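Local structure of protein toll (4LXR) at residues 49-54 / 76-81; 35-40 / 57-62; 72-77 / 102-107; 108-113 / 132-137. The protein acts as the cell-surface receptor for cleaved Spätzle, starting the signalling that sets dorsal-ventral polarity in the embryo and switches on antifungal defence. All blocks are in the same frame, centred on the assembly; numbering follows the deposited sequence.

Contact 1 (49-54 / 76-81); sequences QIMCNL and QMRRCM. With NAG (2-acetamido-2-deoxy-beta-D-glucopyranose), chain H.
Gln49 and Gln76 stand side by side on one face of two parallel strands, joined by a hydrogen bond from Gln49 NE2 to Gln76 OE1 of 2.7 Å. Each has CG anti to its backbone N (chi1 177° in Gln49) and an extended chain beyond it, and the two amides end nearly coplanar. On the same face Met51, bent at chi2 and chi3, lays its methyl over the centre of the Arg78 guanidinium, with CE 3.5 Å from Arg78 CZ; Gln49 NE2 lies at that group's edge. Glu48 of the Spätzle chain forms a salt bridge with Arg78. The Met51 and Arg79 side chains lie side by side, with Met51 SD 3.7 Å from Arg79 CD. The other face carries Ile50 CD1, 4.0 Å from Met77 CG. Where strand 47-52 ends, Cys52 SG is bonded to Cys80 SG, just beyond strand 74-78, at 2.0 Å with a chi3 of 85°, a cross-link consistent with the N-terminal cap of a leucine-rich-repeat ectodomain. Asn53 ND2 carries a glycan whose acetyl methyl lies above the Arg79 guanidinium, offset toward its rim. Strand 47-52 thus sits between the antiparallel strand 38-43, whose Phe38 packs on Ile50 and Cys52, and strand 74-78, with strand 102-106 next in line.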
# COMPACT_ATOMS: atom_id res chain seq x y z
N GLN A 49 -19.91 26.24 -19.78
CA GLN A 49 -18.64 26.92 -19.52
C GLN A 49 -18.21 27.72 -20.73
O GLN A 49 -18.17 27.21 -21.85
CB GLN A 49 -17.53 25.96 -19.09
CG GLN A 49 -16.18 26.67 -18.90
CD GLN A 49 -15.02 25.74 -18.56
OE1 GLN A 49 -14.36 25.19 -19.44
NE2 GLN A 49 -14.75 25.59 -17.27
N ILE A 50 -17.90 29.00 -20.53
CA ILE A 50 -17.30 29.78 -21.60
C ILE A 50 -15.84 30.04 -21.24
O ILE A 50 -15.55 30.72 -20.26
CB ILE A 50 -18.03 31.10 -21.84
CG1 ILE A 50 -19.52 30.85 -22.04
CG2 ILE A 50 -17.46 31.81 -23.05
CD1 ILE A 50 -20.37 32.05 -21.74
N MET A 51 -14.93 29.43 -22.00
CA MET A 51 -13.51 29.65 -21.80
C MET A 51 -13.07 30.63 -22.87
O MET A 51 -13.27 30.39 -24.06
CB MET A 51 -12.73 28.33 -21.89
CG MET A 51 -11.21 28.49 -21.99
SD MET A 51 -10.38 28.78 -20.41
CE MET A 51 -10.86 27.30 -19.50
N CYS A 52 -12.51 31.76 -22.44
CA CYS A 52 -12.19 32.85 -23.34
C CYS A 52 -10.69 32.96 -23.54
O CYS A 52 -9.91 32.66 -22.64
CB CYS A 52 -12.68 34.19 -22.76
SG CYS A 52 -14.48 34.47 -22.73
N ASN A 53 -10.30 33.42 -24.72
CA ASN A 53 -8.93 33.86 -24.96
C ASN A 53 -9.02 35.14 -25.77
O ASN A 53 -9.00 35.10 -27.00
CB ASN A 53 -8.12 32.80 -25.70
CG ASN A 53 -6.63 33.09 -25.69
OD1 ASN A 53 -6.22 34.24 -25.51
ND2 ASN A 53 -5.81 32.05 -25.87
N LEU A 54 -9.10 36.27 -25.07
CA LEU A 54 -9.45 37.55 -25.68
C LEU A 54 -8.27 38.52 -25.64
O LEU A 54 -7.43 38.45 -24.75
CB LEU A 54 -10.62 38.18 -24.91
CG LEU A 54 -12.06 37.83 -25.28
CD1 LEU A 54 -12.25 36.37 -25.59
CD2 LEU A 54 -12.99 38.26 -24.15
N GLN A 76 -20.46 29.30 -16.11
CA GLN A 76 -19.11 29.55 -15.62
C GLN A 76 -18.31 30.20 -16.73
O GLN A 76 -18.16 29.62 -17.80
CB GLN A 76 -18.45 28.24 -15.19
CG GLN A 76 -17.04 28.42 -14.64
CD GLN A 76 -16.44 27.12 -14.14
OE1 GLN A 76 -15.98 26.28 -14.93
NE2 GLN A 76 -16.43 26.94 -12.84
N MET A 77 -17.79 31.39 -16.46
CA MET A 77 -17.03 32.14 -17.45
C MET A 77 -15.60 32.25 -16.95
O MET A 77 -15.38 32.66 -15.82
CB MET A 77 -17.63 33.54 -17.67
CG MET A 77 -19.02 33.52 -18.33
SD MET A 77 -19.78 35.16 -18.50
CE MET A 77 -18.94 35.71 -19.99
N ARG A 78 -14.63 31.88 -17.78
CA ARG A 78 -13.24 31.83 -17.36
C ARG A 78 -12.34 32.60 -18.31
O ARG A 78 -12.35 32.36 -19.54
CB ARG A 78 -12.76 30.36 -17.29
CG ARG A 78 -13.33 29.60 -16.10
CD ARG A 78 -12.93 28.11 -16.11
NE ARG A 78 -11.51 27.89 -15.85
CZ ARG A 78 -10.90 26.72 -16.03
NH1 ARG A 78 -11.58 25.67 -16.46
NH2 ARG A 78 -9.60 26.60 -15.78
N ARG A 79 -11.52 33.48 -17.74
CA ARG A 79 -10.53 34.27 -18.49
C ARG A 79 -11.17 35.27 -19.45
O ARG A 79 -10.54 35.75 -20.40
CB ARG A 79 -9.52 33.36 -19.23
CG ARG A 79 -9.08 32.15 -18.41
CD ARG A 79 -8.05 31.31 -19.14
NE ARG A 79 -6.69 31.74 -18.84
CZ ARG A 79 -5.64 30.93 -18.76
NH1 ARG A 79 -4.44 31.42 -18.49
NH2 ARG A 79 -5.79 29.62 -18.96
N CYS A 80 -12.43 35.60 -19.20
CA CYS A 80 -13.14 36.53 -20.08
C CYS A 80 -12.93 37.96 -19.62
O CYS A 80 -12.62 38.21 -18.46
CB CYS A 80 -14.64 36.19 -20.14
SG CYS A 80 -14.95 34.46 -20.74
N MET A 81 -13.08 38.90 -20.55
CA MET A 81 -12.99 40.32 -20.21
C MET A 81 -14.35 40.82 -19.79
O MET A 81 -15.37 40.41 -20.35
CB MET A 81 -12.48 41.14 -21.40
CG MET A 81 -11.10 40.67 -21.84
SD MET A 81 -10.45 41.56 -23.23
CE MET A 81 -10.19 43.18 -22.51
C1 NAG H . -4.45 32.42 -26.20
C2 NAG H . -3.42 31.39 -25.72
C3 NAG H . -2.01 31.86 -26.06
C4 NAG H . -1.89 32.24 -27.53
C5 NAG H . -3.00 33.19 -27.94
C6 NAG H . -3.03 33.44 -29.43
C7 NAG H . -4.17 30.08 -23.77
C8 NAG H . -4.19 30.00 -22.28
N2 NAG H . -3.55 31.14 -24.29
O3 NAG H . -1.08 30.82 -25.77
O4 NAG H . -0.65 32.90 -27.73
O5 NAG H . -4.28 32.64 -27.60
O6 NAG H . -3.46 34.75 -29.73
O7 NAG H . -4.70 29.23 -24.48
O HOH W 1 -11.87 23.10 -18.41
O HOH W 2 -8.62 36.23 -22.33

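Contact 2 (35-40 / 57-62); sequences NPTFRL and TTDYQQ. With NAG (2-acetamido-2-deoxy-beta-D-glucopyranose), chain H.
Phe38 reaches from strand 38-43 into the 3-10 turn at 57-61, starting from a classic beta bulge in which Thr37 and Phe38 both face Cys29; the setting is consistent with the N-terminal cap of the leucine-rich-repeat ectodomain. From CB, the side chain sets out with CG anti to the carbonyl carbon (chi1 -61°), and the ring then meets the turn atom by atom. CD2 comes 3.7 Å from Gln62 O. CE2 follows at 3.3 Å from Asp59 O, which lies at the ring's edge, near its plane, and also accepts the backbone N of Gln62. At the tip, CZ touches Tyr60 CD1 at 3.5 Å, while CE1 rests against both CD1 and CE1 of that ring. The two ring planes are 29° apart but slid past each other, with little overlap. An alanine in place of Phe38 would probably open a gap between bulge and turn and leave the Tyr60 ring without its aromatic neighbour. Ile50, Cys52 and Leu63 also pack on Phe38, and the Tyr60 hydroxyl is hydrogen-bonded to Met81 O. Beside the ring, Thr37 CG2 lies 3.8 Å from Asp59 CB. Thr37 OG1 donates to Gln62 OE1 at 2.6 Å, approaching from above the amide carbonyl plane, 42° out of it.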
# COMPACT_ATOMS: atom_id res chain seq x y z
N ASN A 35 -5.63 28.30 -31.19
CA ASN A 35 -5.93 29.05 -29.97
C ASN A 35 -7.23 29.82 -30.11
O ASN A 35 -7.21 31.04 -30.27
CB ASN A 35 -4.78 30.00 -29.65
CG ASN A 35 -3.50 29.27 -29.28
OD1 ASN A 35 -3.50 28.40 -28.42
ND2 ASN A 35 -2.40 29.63 -29.94
N PRO A 36 -8.37 29.10 -30.04
CA PRO A 36 -9.69 29.70 -30.28
C PRO A 36 -10.00 30.83 -29.31
O PRO A 36 -9.57 30.80 -28.15
CB PRO A 36 -10.65 28.53 -30.05
CG PRO A 36 -9.89 27.55 -29.23
CD PRO A 36 -8.46 27.68 -29.65
N THR A 37 -10.74 31.82 -29.80
CA THR A 37 -11.16 32.95 -28.99
C THR A 37 -12.10 32.45 -27.91
O THR A 37 -12.05 32.91 -26.75
CB THR A 37 -11.88 34.01 -29.85
OG1 THR A 37 -11.05 34.36 -30.97
CG2 THR A 37 -12.13 35.26 -29.06
N PHE A 38 -12.96 31.50 -28.28
CA PHE A 38 -13.92 30.91 -27.37
C PHE A 38 -13.92 29.41 -27.46
O PHE A 38 -13.82 28.83 -28.54
CB PHE A 38 -15.33 31.43 -27.66
CG PHE A 38 -15.45 32.91 -27.51
CD1 PHE A 38 -15.56 33.48 -26.25
CD2 PHE A 38 -15.43 33.74 -28.61
CE1 PHE A 38 -15.68 34.85 -26.10
CE2 PHE A 38 -15.54 35.11 -28.47
CZ PHE A 38 -15.66 35.66 -27.21
N ARG A 39 -14.03 28.78 -26.31
CA ARG A 39 -14.22 27.35 -26.24
C ARG A 39 -15.37 27.14 -25.28
O ARG A 39 -15.24 27.42 -24.10
CB ARG A 39 -12.96 26.65 -25.74
CG ARG A 39 -13.04 25.14 -25.82
CD ARG A 39 -11.79 24.48 -25.25
NE ARG A 39 -10.56 25.07 -25.77
CZ ARG A 39 -9.89 24.60 -26.82
NH1 ARG A 39 -10.32 23.52 -27.46
NH2 ARG A 39 -8.77 25.20 -27.22
N LEU A 40 -16.49 26.66 -25.79
CA LEU A 40 -17.66 26.47 -24.96
C LEU A 40 -17.92 25.00 -24.66
O LEU A 40 -17.89 24.17 -25.56
CB LEU A 40 -18.91 27.07 -25.61
CG LEU A 40 -19.03 28.59 -25.69
CD1 LEU A 40 -18.42 29.11 -26.99
CD2 LEU A 40 -20.49 28.93 -25.63
N THR A 57 -12.33 43.58 -26.08
CA THR A 57 -13.75 43.41 -25.86
C THR A 57 -14.52 43.18 -27.18
O THR A 57 -15.55 42.50 -27.21
CB THR A 57 -14.31 44.61 -25.04
OG1 THR A 57 -14.57 44.18 -23.69
CG2 THR A 57 -15.54 45.19 -25.67
N THR A 58 -13.99 43.71 -28.28
CA THR A 58 -14.58 43.45 -29.59
C THR A 58 -14.52 41.96 -30.01
O THR A 58 -15.24 41.55 -30.92
CB THR A 58 -13.95 44.32 -30.70
OG1 THR A 58 -12.63 43.84 -31.01
CG2 THR A 58 -13.87 45.76 -30.27
N ASP A 59 -13.66 41.17 -29.37
CA ASP A 59 -13.55 39.75 -29.70
C ASP A 59 -14.86 38.98 -29.45
O ASP A 59 -15.08 37.92 -30.04
CB ASP A 59 -12.41 39.07 -28.92
CG ASP A 59 -11.04 39.47 -29.43
OD1 ASP A 59 -10.94 40.06 -30.52
OD2 ASP A 59 -10.05 39.18 -28.72
N TYR A 60 -15.72 39.52 -28.58
CA TYR A 60 -17.03 38.90 -28.33
C TYR A 60 -17.89 38.75 -29.60
O TYR A 60 -18.89 38.04 -29.60
CB TYR A 60 -17.81 39.66 -27.24
CG TYR A 60 -17.31 39.37 -25.84
CD1 TYR A 60 -17.38 38.09 -25.31
CD2 TYR A 60 -16.79 40.39 -25.04
CE1 TYR A 60 -16.93 37.83 -24.03
CE2 TYR A 60 -16.35 40.14 -23.76
CZ TYR A 60 -16.42 38.85 -23.26
OH TYR A 60 -15.97 38.59 -21.98
N GLN A 61 -17.47 39.41 -30.67
CA GLN A 61 -18.09 39.31 -31.98
C GLN A 61 -17.94 37.89 -32.54
O GLN A 61 -18.70 37.47 -33.42
CB GLN A 61 -17.41 40.29 -32.92
CG GLN A 61 -18.17 40.65 -34.17
CD GLN A 61 -17.46 41.72 -34.98
OE1 GLN A 61 -16.33 42.10 -34.67
NE2 GLN A 61 -18.12 42.23 -36.03
N GLN A 62 -16.95 37.16 -32.05
CA GLN A 62 -16.69 35.82 -32.57
C GLN A 62 -17.44 34.75 -31.78
O GLN A 62 -17.14 33.57 -31.90
CB GLN A 62 -15.19 35.52 -32.58
CG GLN A 62 -14.39 36.50 -33.41
CD GLN A 62 -12.91 36.47 -33.09
OE1 GLN A 62 -12.30 35.41 -33.00
NE2 GLN A 62 -12.32 37.65 -32.92
C1 NAG H . -4.45 32.42 -26.20
C2 NAG H . -3.42 31.39 -25.72
C3 NAG H . -2.01 31.86 -26.06
C4 NAG H . -1.89 32.24 -27.53
C5 NAG H . -3.00 33.19 -27.94
C6 NAG H . -3.03 33.44 -29.43
C7 NAG H . -4.17 30.08 -23.77
C8 NAG H . -4.19 30.00 -22.28
N2 NAG H . -3.55 31.14 -24.29
O3 NAG H . -1.08 30.82 -25.77
O4 NAG H . -0.65 32.90 -27.73
O5 NAG H . -4.28 32.64 -27.60
O6 NAG H . -3.46 34.75 -29.73
O7 NAG H . -4.70 29.23 -24.48

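Contact 3 (72-77 / 102-107); sequences VDRVQM and TLIFES
Met77 N donates to Ile104 O at 2.8 Å, one of a run of backbone hydrogen bonds that zip strand 74-77 to strand 102-106 in parallel. Val75 sits between two residues of its partner strand: its N gives an almost straight bond to Thr102 O (2.9 Å, 176°), and its O accepts from Ile104 N. Met77 O likewise receives Glu106 N. At the start of the pair, where the chain turns a corner at Asp73, the bond from Thr102 N to Asp73 O is weak, but a water spans the same end, donating to Asp73 OD2 and accepting from Thr102 OG1. Asp73 OD1 is taken by the backbone N of Gly3 in the Spätzle chain, and Glu106 forms a salt bridge with Arg129. Stacked parallel strands of this kind build the concave side of a leucine-rich-repeat solenoid. On the face of Arg74, Gln76, Thr102 and Ile104, which Spätzle approaches, Arg74 runs beside Thr102; with CG anti to its backbone N (chi1 -175°), it brings that CG 3.7 Å from Thr102 CG2, and its CD meets Ile104 CD1 at 3.9 Å. An alanine at Arg74 would probably open a gap beside Thr102 CG2 and Ile104 CD1 and leave Asp5 of the Spätzle chain without its weak, long ion-pair partner. Gln76 CG covers Ile104 CG2 at 3.7 Å. On the other face Val75 CG1 packs on Leu103 CD1, and Met77 SD makes a Met-aromatic contact, 5.0 Å from the Phe105 ring centroid and oblique to the ring. Ile88 and Leu92 of helix 88-94 pack against this side.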
# COMPACT_ATOMS: atom_id res chain seq x y z
N VAL A 72 -30.47 26.68 -18.04
CA VAL A 72 -29.26 26.04 -17.56
C VAL A 72 -28.97 26.51 -16.13
O VAL A 72 -29.21 27.66 -15.79
CB VAL A 72 -28.10 26.29 -18.55
CG1 VAL A 72 -27.51 27.71 -18.39
CG2 VAL A 72 -27.05 25.24 -18.40
N ASP A 73 -28.48 25.60 -15.28
CA ASP A 73 -28.32 25.88 -13.85
C ASP A 73 -27.13 26.79 -13.54
O ASP A 73 -27.24 27.76 -12.77
CB ASP A 73 -28.22 24.56 -13.07
CG ASP A 73 -27.66 24.74 -11.65
OD1 ASP A 73 -28.34 25.34 -10.79
OD2 ASP A 73 -26.54 24.25 -11.39
N ARG A 74 -26.00 26.49 -14.16
CA ARG A 74 -24.75 27.14 -13.84
C ARG A 74 -24.09 27.71 -15.10
O ARG A 74 -23.97 27.02 -16.12
CB ARG A 74 -23.82 26.12 -13.15
CG ARG A 74 -22.51 26.71 -12.66
CD ARG A 74 -21.71 25.71 -11.82
NE ARG A 74 -21.00 24.74 -12.65
CZ ARG A 74 -21.27 23.44 -12.69
NH1 ARG A 74 -20.56 22.64 -13.49
NH2 ARG A 74 -22.24 22.94 -11.93
N VAL A 75 -23.69 28.98 -15.05
CA VAL A 75 -22.86 29.55 -16.10
C VAL A 75 -21.51 29.84 -15.50
O VAL A 75 -21.42 30.53 -14.48
CB VAL A 75 -23.40 30.86 -16.67
CG1 VAL A 75 -22.42 31.45 -17.69
CG2 VAL A 75 -24.75 30.64 -17.30
N GLN A 76 -20.46 29.30 -16.11
CA GLN A 76 -19.11 29.55 -15.62
C GLN A 76 -18.31 30.20 -16.73
O GLN A 76 -18.16 29.62 -17.80
CB GLN A 76 -18.45 28.24 -15.19
CG GLN A 76 -17.04 28.42 -14.64
CD GLN A 76 -16.44 27.12 -14.14
OE1 GLN A 76 -15.98 26.28 -14.93
NE2 GLN A 76 -16.43 26.94 -12.84
N MET A 77 -17.79 31.39 -16.46
CA MET A 77 -17.03 32.14 -17.45
C MET A 77 -15.60 32.25 -16.95
O MET A 77 -15.38 32.66 -15.82
CB MET A 77 -17.63 33.54 -17.67
CG MET A 77 -19.02 33.52 -18.33
SD MET A 77 -19.78 35.16 -18.50
CE MET A 77 -18.94 35.71 -19.99
N THR A 102 -26.69 30.23 -11.07
CA THR A 102 -25.33 30.41 -10.62
C THR A 102 -24.54 31.06 -11.74
O THR A 102 -24.59 30.61 -12.89
CB THR A 102 -24.69 29.04 -10.27
OG1 THR A 102 -25.33 28.51 -9.11
CG2 THR A 102 -23.19 29.15 -10.00
N LEU A 103 -23.85 32.14 -11.41
CA LEU A 103 -22.88 32.75 -12.32
C LEU A 103 -21.52 32.76 -11.64
O LEU A 103 -21.38 33.30 -10.53
CB LEU A 103 -23.27 34.19 -12.69
CG LEU A 103 -22.23 34.95 -13.56
CD1 LEU A 103 -22.00 34.28 -14.93
CD2 LEU A 103 -22.61 36.46 -13.75
N ILE A 104 -20.54 32.17 -12.32
CA ILE A 104 -19.13 32.18 -11.89
C ILE A 104 -18.36 32.99 -12.93
O ILE A 104 -18.52 32.81 -14.14
CB ILE A 104 -18.59 30.75 -11.81
CG1 ILE A 104 -19.24 30.03 -10.61
CG2 ILE A 104 -17.06 30.72 -11.73
CD1 ILE A 104 -19.34 28.57 -10.79
N PHE A 105 -17.56 33.94 -12.47
CA PHE A 105 -16.77 34.76 -13.39
C PHE A 105 -15.36 34.80 -12.83
O PHE A 105 -15.08 35.55 -11.89
CB PHE A 105 -17.35 36.18 -13.52
CG PHE A 105 -16.80 36.95 -14.71
CD1 PHE A 105 -15.55 37.58 -14.65
CD2 PHE A 105 -17.54 37.06 -15.88
CE1 PHE A 105 -15.06 38.29 -15.73
CE2 PHE A 105 -17.06 37.76 -16.99
CZ PHE A 105 -15.82 38.37 -16.92
N GLU A 106 -14.50 33.98 -13.41
CA GLU A 106 -13.12 33.82 -12.96
C GLU A 106 -12.18 34.25 -14.07
O GLU A 106 -12.10 33.59 -15.10
CB GLU A 106 -12.89 32.35 -12.61
CG GLU A 106 -11.49 31.98 -12.20
CD GLU A 106 -11.37 30.48 -11.97
OE1 GLU A 106 -10.86 29.79 -12.87
OE2 GLU A 106 -11.81 29.99 -10.91
N SER A 107 -11.45 35.35 -13.87
CA SER A 107 -10.58 35.84 -14.94
C SER A 107 -9.43 36.71 -14.48
O SER A 107 -9.59 37.55 -13.60
CB SER A 107 -11.39 36.60 -16.00
OG SER A 107 -10.52 37.23 -16.93
O HOH W 3 -24.58 25.71 -9.71

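Contact 4 (108-113 / 132-137); sequences DNLGMN and TRRLTH. With NAG (2-acetamido-2-deoxy-beta-D-glucopyranose), chain I.
Asp108 and Arg133 form the ionic part of this contact: NE and NH2 of Arg133 converge on Asp108 OD2, the NH2 bond being 2.8 Å long. The carboxylate and guanidinium planes are turned 43° apart, although OD2 stays near the guanidinium plane. Asp108 OD1 accepts the backbone N of Arg133 at 2.9 Å, so that both oxygens are gripped by one residue. A second arginine binds the backbone instead. The Arg134 chain is bent at chi2 and chi3, keeping CD close to Asp108 O; its NH1 donates to that oxygen at 2.9 Å, in the carbonyl plane and on a lone pair. Both segments are irregular loops following successive strands of the leucine-rich-repeat solenoid, and the second opens with an ST turn, Thr132 OG1 accepting from Arg134 N; that hydroxyl is also hydrogen-bonded to Ser107 O. Van der Waals packing comes from Leu110, whose CD1 methyl lies against two hydroxyl oxygens, Thr132 OG1 at 3.6 Å and Thr136 OG1 at 3.5 Å. At the far end His137 N donates to Asn113 OD1 from above the amide plane, at 3.1 Å. A water also donates to OD1. Asn113 ND2 is bonded covalently to a sugar, whose ring oxygen O5 lies 3.5 Å from His137 CB.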
# COMPACT_ATOMS: atom_id res chain seq x y z
N ASP A 108 -8.27 36.54 -15.12
CA ASP A 108 -7.13 37.41 -14.90
C ASP A 108 -6.94 38.37 -16.07
O ASP A 108 -5.91 39.05 -16.19
CB ASP A 108 -5.87 36.56 -14.68
CG ASP A 108 -6.01 35.65 -13.48
OD1 ASP A 108 -6.71 36.04 -12.51
OD2 ASP A 108 -5.44 34.55 -13.49
N ASN A 109 -7.93 38.40 -16.95
CA ASN A 109 -7.94 39.34 -18.06
C ASN A 109 -9.24 40.12 -18.04
O ASN A 109 -10.15 39.86 -18.84
CB ASN A 109 -7.76 38.58 -19.39
CG ASN A 109 -7.84 39.50 -20.60
OD1 ASN A 109 -7.66 40.71 -20.48
ND2 ASN A 109 -8.11 38.92 -21.78
N LEU A 110 -9.33 41.07 -17.11
CA LEU A 110 -10.55 41.85 -16.87
C LEU A 110 -10.75 43.00 -17.86
O LEU A 110 -11.84 43.16 -18.41
CB LEU A 110 -10.56 42.40 -15.43
CG LEU A 110 -10.54 41.38 -14.28
CD1 LEU A 110 -10.43 42.07 -12.92
CD2 LEU A 110 -11.76 40.44 -14.33
N GLY A 111 -9.71 43.79 -18.09
CA GLY A 111 -9.79 44.93 -18.99
C GLY A 111 -10.27 46.19 -18.29
O GLY A 111 -10.08 47.28 -18.82
N MET A 112 -10.85 46.03 -17.10
CA MET A 112 -11.47 47.10 -16.31
C MET A 112 -11.85 46.53 -14.93
O MET A 112 -11.73 45.33 -14.68
CB MET A 112 -12.73 47.62 -17.02
CG MET A 112 -13.88 46.60 -17.04
SD MET A 112 -15.31 47.09 -18.06
CE MET A 112 -16.05 48.41 -17.06
N ASN A 113 -12.30 47.41 -14.04
CA ASN A 113 -12.89 46.99 -12.75
C ASN A 113 -14.33 46.53 -12.96
O ASN A 113 -15.02 47.02 -13.85
CB ASN A 113 -12.87 48.17 -11.76
CG ASN A 113 -11.45 48.58 -11.33
OD1 ASN A 113 -10.63 47.72 -11.00
ND2 ASN A 113 -11.16 49.88 -11.33
N THR A 132 -10.38 36.78 -9.25
CA THR A 132 -9.35 37.35 -10.11
C THR A 132 -8.06 37.50 -9.32
O THR A 132 -8.09 37.64 -8.11
CB THR A 132 -9.75 38.74 -10.68
OG1 THR A 132 -8.73 39.21 -11.57
CG2 THR A 132 -9.93 39.78 -9.55
N ARG A 133 -6.93 37.47 -10.02
CA ARG A 133 -5.63 37.78 -9.42
C ARG A 133 -5.04 39.10 -9.92
O ARG A 133 -3.91 39.47 -9.58
CB ARG A 133 -4.66 36.60 -9.62
CG ARG A 133 -5.22 35.36 -8.90
CD ARG A 133 -4.53 34.09 -9.25
NE ARG A 133 -4.85 33.64 -10.60
CZ ARG A 133 -4.58 32.41 -11.03
NH1 ARG A 133 -4.02 31.54 -10.21
NH2 ARG A 133 -4.87 32.06 -12.27
N ARG A 134 -5.82 39.82 -10.73
CA ARG A 134 -5.43 41.16 -11.15
C ARG A 134 -5.58 42.12 -9.98
O ARG A 134 -6.46 41.94 -9.15
CB ARG A 134 -6.33 41.65 -12.27
CG ARG A 134 -6.14 40.99 -13.61
CD ARG A 134 -5.11 41.73 -14.46
NE ARG A 134 -3.75 41.61 -13.92
CZ ARG A 134 -3.04 40.49 -13.95
NH1 ARG A 134 -3.57 39.39 -14.48
NH2 ARG A 134 -1.82 40.46 -13.43
N LEU A 135 -4.70 43.11 -9.89
CA LEU A 135 -4.95 44.25 -9.00
C LEU A 135 -6.26 44.87 -9.49
O LEU A 135 -6.39 45.23 -10.65
CB LEU A 135 -3.81 45.27 -9.05
CG LEU A 135 -4.08 46.63 -8.36
CD1 LEU A 135 -4.37 46.47 -6.87
CD2 LEU A 135 -2.91 47.56 -8.56
N THR A 136 -7.24 44.96 -8.61
CA THR A 136 -8.57 45.37 -9.01
C THR A 136 -9.31 45.99 -7.81
O THR A 136 -8.89 45.86 -6.65
CB THR A 136 -9.37 44.15 -9.55
OG1 THR A 136 -10.39 44.60 -10.45
CG2 THR A 136 -10.01 43.36 -8.42
N HIS A 137 -10.41 46.66 -8.10
CA HIS A 137 -11.21 47.28 -7.05
C HIS A 137 -12.64 46.89 -7.23
O HIS A 137 -13.20 47.07 -8.32
CB HIS A 137 -11.12 48.81 -7.10
CG HIS A 137 -11.94 49.47 -6.03
ND1 HIS A 137 -13.13 50.11 -6.28
CD2 HIS A 137 -11.74 49.57 -4.69
CE1 HIS A 137 -13.62 50.60 -5.15
NE2 HIS A 137 -12.79 50.28 -4.17
C1 NAG I . -10.11 50.24 -10.39
C2 NAG I . -9.11 50.76 -11.44
C3 NAG I . -7.94 51.49 -10.76
C4 NAG I . -8.42 52.51 -9.73
C5 NAG I . -9.41 51.87 -8.77
C6 NAG I . -9.99 52.85 -7.78
C7 NAG I . -8.76 49.55 -13.55
C8 NAG I . -9.47 50.69 -14.22
N2 NAG I . -8.62 49.64 -12.23
O3 NAG I . -7.17 52.15 -11.76
O4 NAG I . -7.31 52.99 -8.98
O5 NAG I . -10.50 51.32 -9.52
O6 NAG I . -11.37 53.11 -8.01
O7 NAG I . -8.34 48.58 -14.19
O HOH W 4 -9.57 45.46 -12.65

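In the fold
The four contacts show how strand pairs, a turn and loops together build the N-terminal end of a repeat solenoid. Contacts 1 and 3 share strand 74-78, with centres about 10 Å apart. Contact 2 lies on the opposite flank of contact 1 from contact 3, centres about 9 Å apart, and joins it where Tyr60 OH meets Met81 O at 2.5 Å, a probable hydrogen bond; both touch the glycan on Asn53. Contact 4 continues from contact 3 through Ser107 O and Thr132 OG1, 2.8 Å apart, while Asn109 packs against the end of contact 1. Contacts 2 and 4 do not touch, their centres being about 19 Å apart. All four have residues within reach of bound Spätzle.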